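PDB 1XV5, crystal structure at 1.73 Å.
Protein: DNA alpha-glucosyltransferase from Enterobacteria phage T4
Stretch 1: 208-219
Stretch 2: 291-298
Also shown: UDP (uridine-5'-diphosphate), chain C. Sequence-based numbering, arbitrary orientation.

Stretch 1 (208-219) TWKGFYQMFDFH
Stretch 2 291-298: GYQLSKLN

Gly211 meets the second stretch where no side chain would fit: an ideal CB would point toward it and lie 2.3 Å from Leu294 O, a clash. Its positive phi (74/30) independently favours glycine. The bare CA instead makes a CA-H...O contact, Gly211 CA to Leu294 O, at 3.6 Å, with an angle of 145° at H.

The backbones run antiparallel here, with CA atoms pairing Trp209-Lys296 (5.4 Å), Lys210-Ser295 (4.0 Å) and Gly211-Leu294 (4.8 Å). Residues 208-210 form a 3-10 segment, closed by Gly211 N to Thr208 O at 3.0 Å; Gly211 then N-caps the helix from 212. In the second stretch, a strand that begins earlier in the chain includes 291-292, and Leu294 (-106/34) is already loop. A backbone hydrogen bond joins the stretches, Lys296 N to Trp209 O (2.9 Å, 159°); the same oxygen receives Ser295 CA-H at 3.1 Å from CA. Water 1 adds a bridge, donating to Lys210 O and Ser295 OG, each 2.8 Å from its oxygen. Ser295 N is held by Gln293 OE1 at 2.9 Å.

Trp209 (chi1 p, chi2 -99°) offers one ring face to Leu297 (m,t): CD2 of Leu297 sits 3.6 Å from the centroid of the six-membered ring, 18° off its normal, a CH-pi contact. Along the helix, Met215 (t,p,t) covers a face of Tyr292 (m), with Met215 CE 3.5 Å and Met215 SD 3.8 Å from the ring centroid. Phe218 (t) reaches Tyr292 edgewise, Phe218 CE2 to Tyr292 OH at 3.5 Å. Leu294 (m,t) places CD1 4.2 Å from Met215 SD.

Lys210 (m,m,t,t) points its CA-CB bond away; its NZ donates to UDP O1B at 2.9 Å, pairing ammonium with phosphate.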

# COMPACT_ATOMS: atom_id res chain seq x y z
N THR A 208 5.77 10.11 8.50
CA THR A 208 7.22 10.17 8.43
C THR A 208 7.96 8.92 7.94
O THR A 208 9.02 9.06 7.32
CB THR A 208 7.82 10.65 9.76
OG1 THR A 208 7.41 9.78 10.82
CG2 THR A 208 7.33 12.07 10.06
N TRP A 209 7.44 7.72 8.19
CA TRP A 209 8.17 6.55 7.70
C TRP A 209 8.08 6.39 6.19
O TRP A 209 8.71 5.50 5.61
CB TRP A 209 7.75 5.25 8.41
CG TRP A 209 6.32 4.82 8.33
CD1 TRP A 209 5.36 5.00 9.30
CD2 TRP A 209 5.70 4.03 7.30
NE1 TRP A 209 4.20 4.37 8.94
CE2 TRP A 209 4.38 3.77 7.72
CE3 TRP A 209 6.14 3.52 6.07
CZ2 TRP A 209 3.48 3.01 6.95
CZ3 TRP A 209 5.25 2.76 5.31
CH2 TRP A 209 3.94 2.51 5.75
N LYS A 210 7.30 7.26 5.54
CA LYS A 210 7.17 7.22 4.08
C LYS A 210 8.36 7.95 3.47
O LYS A 210 8.54 7.95 2.26
CB LYS A 210 5.87 7.88 3.64
CG LYS A 210 4.61 7.13 4.05
CD LYS A 210 4.41 5.84 3.26
CE LYS A 210 3.10 5.17 3.64
NZ LYS A 210 2.81 3.91 2.88
N GLY A 211 9.15 8.59 4.33
CA GLY A 211 10.34 9.30 3.89
C GLY A 211 10.22 10.62 3.16
O GLY A 211 11.09 10.94 2.35
N PHE A 212 9.19 11.41 3.43
CA PHE A 212 9.09 12.68 2.72
C PHE A 212 10.16 13.69 3.15
O PHE A 212 10.60 14.50 2.34
CB PHE A 212 7.68 13.30 2.84
CG PHE A 212 7.22 13.55 4.25
CD1 PHE A 212 6.44 12.62 4.93
CD2 PHE A 212 7.52 14.75 4.89
CE1 PHE A 212 5.96 12.87 6.22
CE2 PHE A 212 7.06 15.02 6.18
CZ PHE A 212 6.27 14.08 6.84
N TYR A 213 10.60 13.64 4.40
CA TYR A 213 11.64 14.57 4.84
C TYR A 213 12.92 14.33 4.05
O TYR A 213 13.66 15.27 3.74
CB TYR A 213 11.93 14.43 6.33
CG TYR A 213 10.95 15.15 7.21
CD1 TYR A 213 10.17 14.45 8.13
CD2 TYR A 213 10.79 16.53 7.12
CE1 TYR A 213 9.24 15.12 8.94
CE2 TYR A 213 9.86 17.20 7.92
CZ TYR A 213 9.10 16.49 8.83
OH TYR A 213 8.18 17.15 9.62
N GLN A 214 13.19 13.07 3.74
CA GLN A 214 14.38 12.71 3.00
C GLN A 214 14.31 13.23 1.56
O GLN A 214 15.33 13.54 0.94
CB GLN A 214 14.60 11.20 3.03
CG GLN A 214 15.12 10.69 4.39
CD GLN A 214 14.13 10.85 5.54
OE1 GLN A 214 14.52 11.11 6.68
NE2 GLN A 214 12.85 10.68 5.25
N MET A 215 13.09 13.34 1.03
CA MET A 215 12.91 13.86 -0.32
C MET A 215 13.19 15.36 -0.31
O MET A 215 13.87 15.88 -1.21
CB MET A 215 11.48 13.60 -0.81
CG MET A 215 11.28 13.84 -2.30
SD MET A 215 12.22 12.69 -3.33
CE MET A 215 12.26 13.58 -4.89
N PHE A 216 12.68 16.07 0.69
CA PHE A 216 12.92 17.50 0.81
C PHE A 216 14.42 17.75 0.91
O PHE A 216 14.96 18.67 0.29
CB PHE A 216 12.26 18.07 2.08
CG PHE A 216 10.77 18.28 1.96
CD1 PHE A 216 10.24 19.10 0.98
CD2 PHE A 216 9.91 17.67 2.87
CE1 PHE A 216 8.87 19.33 0.90
CE2 PHE A 216 8.53 17.90 2.80
CZ PHE A 216 8.01 18.72 1.82
N ASP A 217 15.09 16.90 1.68
CA ASP A 217 16.53 17.00 1.90
C ASP A 217 17.28 16.78 0.59
O ASP A 217 18.19 17.53 0.24
CB ASP A 217 16.97 15.96 2.93
CG ASP A 217 18.36 16.23 3.48
OD1 ASP A 217 19.09 15.26 3.78
OD2 ASP A 217 18.73 17.42 3.64
N PHE A 218 16.89 15.74 -0.15
CA PHE A 218 17.54 15.43 -1.41
C PHE A 218 17.33 16.55 -2.43
O PHE A 218 18.22 16.85 -3.22
CB PHE A 218 17.01 14.10 -1.98
CG PHE A 218 17.82 13.55 -3.12
CD1 PHE A 218 19.18 13.32 -2.98
CD2 PHE A 218 17.21 13.23 -4.33
CE1 PHE A 218 19.93 12.78 -4.02
CE2 PHE A 218 17.95 12.69 -5.38
CZ PHE A 218 19.31 12.46 -5.23
N HIS A 219 16.15 17.17 -2.41
CA HIS A 219 15.89 18.25 -3.34
C HIS A 219 16.79 19.44 -3.01
O HIS A 219 17.42 20.02 -3.89
CB HIS A 219 14.43 18.71 -3.25
CG HIS A 219 14.08 19.77 -4.24
ND1 HIS A 219 13.51 20.97 -3.89
CD2 HIS A 219 14.22 19.80 -5.59
CE1 HIS A 219 13.31 21.70 -4.97
NE2 HIS A 219 13.74 21.02 -6.02
N GLY A 291 11.01 8.38 -10.18
CA GLY A 291 9.97 8.26 -9.18
C GLY A 291 10.62 7.87 -7.87
O GLY A 291 11.54 7.05 -7.84
N TYR A 292 10.12 8.43 -6.77
CA TYR A 292 10.68 8.16 -5.46
C TYR A 292 9.69 7.55 -4.49
O TYR A 292 8.55 8.00 -4.36
CB TYR A 292 11.22 9.45 -4.85
CG TYR A 292 12.35 10.07 -5.62
CD1 TYR A 292 13.64 10.12 -5.08
CD2 TYR A 292 12.15 10.61 -6.89
CE1 TYR A 292 14.70 10.70 -5.79
CE2 TYR A 292 13.20 11.18 -7.61
CZ TYR A 292 14.47 11.22 -7.05
OH TYR A 292 15.51 11.78 -7.76
N GLN A 293 10.14 6.51 -3.79
CA GLN A 293 9.33 5.84 -2.79
C GLN A 293 10.37 5.57 -1.72
O GLN A 293 11.17 4.63 -1.84
CB GLN A 293 8.75 4.54 -3.34
CG GLN A 293 7.44 4.14 -2.69
CD GLN A 293 7.62 3.57 -1.29
OE1 GLN A 293 8.65 3.77 -0.66
NE2 GLN A 293 6.60 2.88 -0.81
N LEU A 294 10.39 6.41 -0.70
CA LEU A 294 11.40 6.31 0.34
C LEU A 294 10.95 5.74 1.68
O LEU A 294 11.47 6.14 2.73
CB LEU A 294 12.05 7.68 0.53
CG LEU A 294 12.56 8.32 -0.77
CD1 LEU A 294 13.09 9.72 -0.48
CD2 LEU A 294 13.65 7.45 -1.39
N SER A 295 10.01 4.81 1.65
CA SER A 295 9.55 4.21 2.89
C SER A 295 10.73 3.53 3.58
O SER A 295 11.55 2.87 2.93
CB SER A 295 8.43 3.19 2.62
OG SER A 295 7.24 3.88 2.29
N LYS A 296 10.81 3.71 4.89
CA LYS A 296 11.91 3.18 5.68
C LYS A 296 11.45 2.49 6.96
O LYS A 296 11.94 2.80 8.06
CB LYS A 296 12.85 4.34 6.02
CG LYS A 296 12.12 5.54 6.64
CD LYS A 296 12.81 6.85 6.32
CE LYS A 296 14.19 6.91 6.94
NZ LYS A 296 14.89 8.17 6.58
N LEU A 297 10.52 1.56 6.82
CA LEU A 297 10.00 0.83 7.97
C LEU A 297 11.12 0.07 8.68
O LEU A 297 12.10 -0.34 8.05
CB LEU A 297 8.94 -0.19 7.53
CG LEU A 297 7.58 0.35 7.09
CD1 LEU A 297 6.77 -0.78 6.47
CD2 LEU A 297 6.85 0.95 8.29
N ASN A 298 10.97 -0.10 9.98
CA ASN A 298 11.96 -0.85 10.74
C ASN A 298 11.95 -2.27 10.20
O ASN A 298 10.92 -2.77 9.75
CB ASN A 298 11.62 -0.85 12.23
CG ASN A 298 12.61 -1.65 13.05
OD1 ASN A 298 12.61 -2.88 13.03
ND2 ASN A 298 13.48 -0.95 13.77
N1 UDP C . -2.87 6.59 -3.38
C2 UDP C . -3.72 7.32 -4.19
N3 UDP C . -3.86 8.64 -3.84
C4 UDP C . -3.25 9.29 -2.78
C5 UDP C . -2.37 8.46 -2.00
C6 UDP C . -2.22 7.17 -2.32
O2 UDP C . -4.29 6.84 -5.15
O4 UDP C . -3.47 10.48 -2.59
C1' UDP C . -2.69 5.17 -3.69
C2' UDP C . -1.26 4.76 -4.01
O2' UDP C . -0.92 5.07 -5.34
C3' UDP C . -1.34 3.26 -3.71
C4' UDP C . -2.20 3.25 -2.45
O4' UDP C . -3.05 4.42 -2.55
O3' UDP C . -2.02 2.61 -4.78
C5' UDP C . -1.43 3.29 -1.15
O5' UDP C . -0.90 2.00 -0.86
PA UDP C . 0.59 1.77 -0.34
O1A UDP C . 0.72 0.31 -0.16
O2A UDP C . 1.53 2.48 -1.25
O3A UDP C . 0.67 2.52 1.11
PB UDP C . -0.44 2.75 2.29
O1B UDP C . 0.29 2.68 3.59
O2B UDP C . -1.21 3.97 1.96
O3B UDP C . -1.40 1.49 2.18
O HOH W 1 7.22 6.14 0.61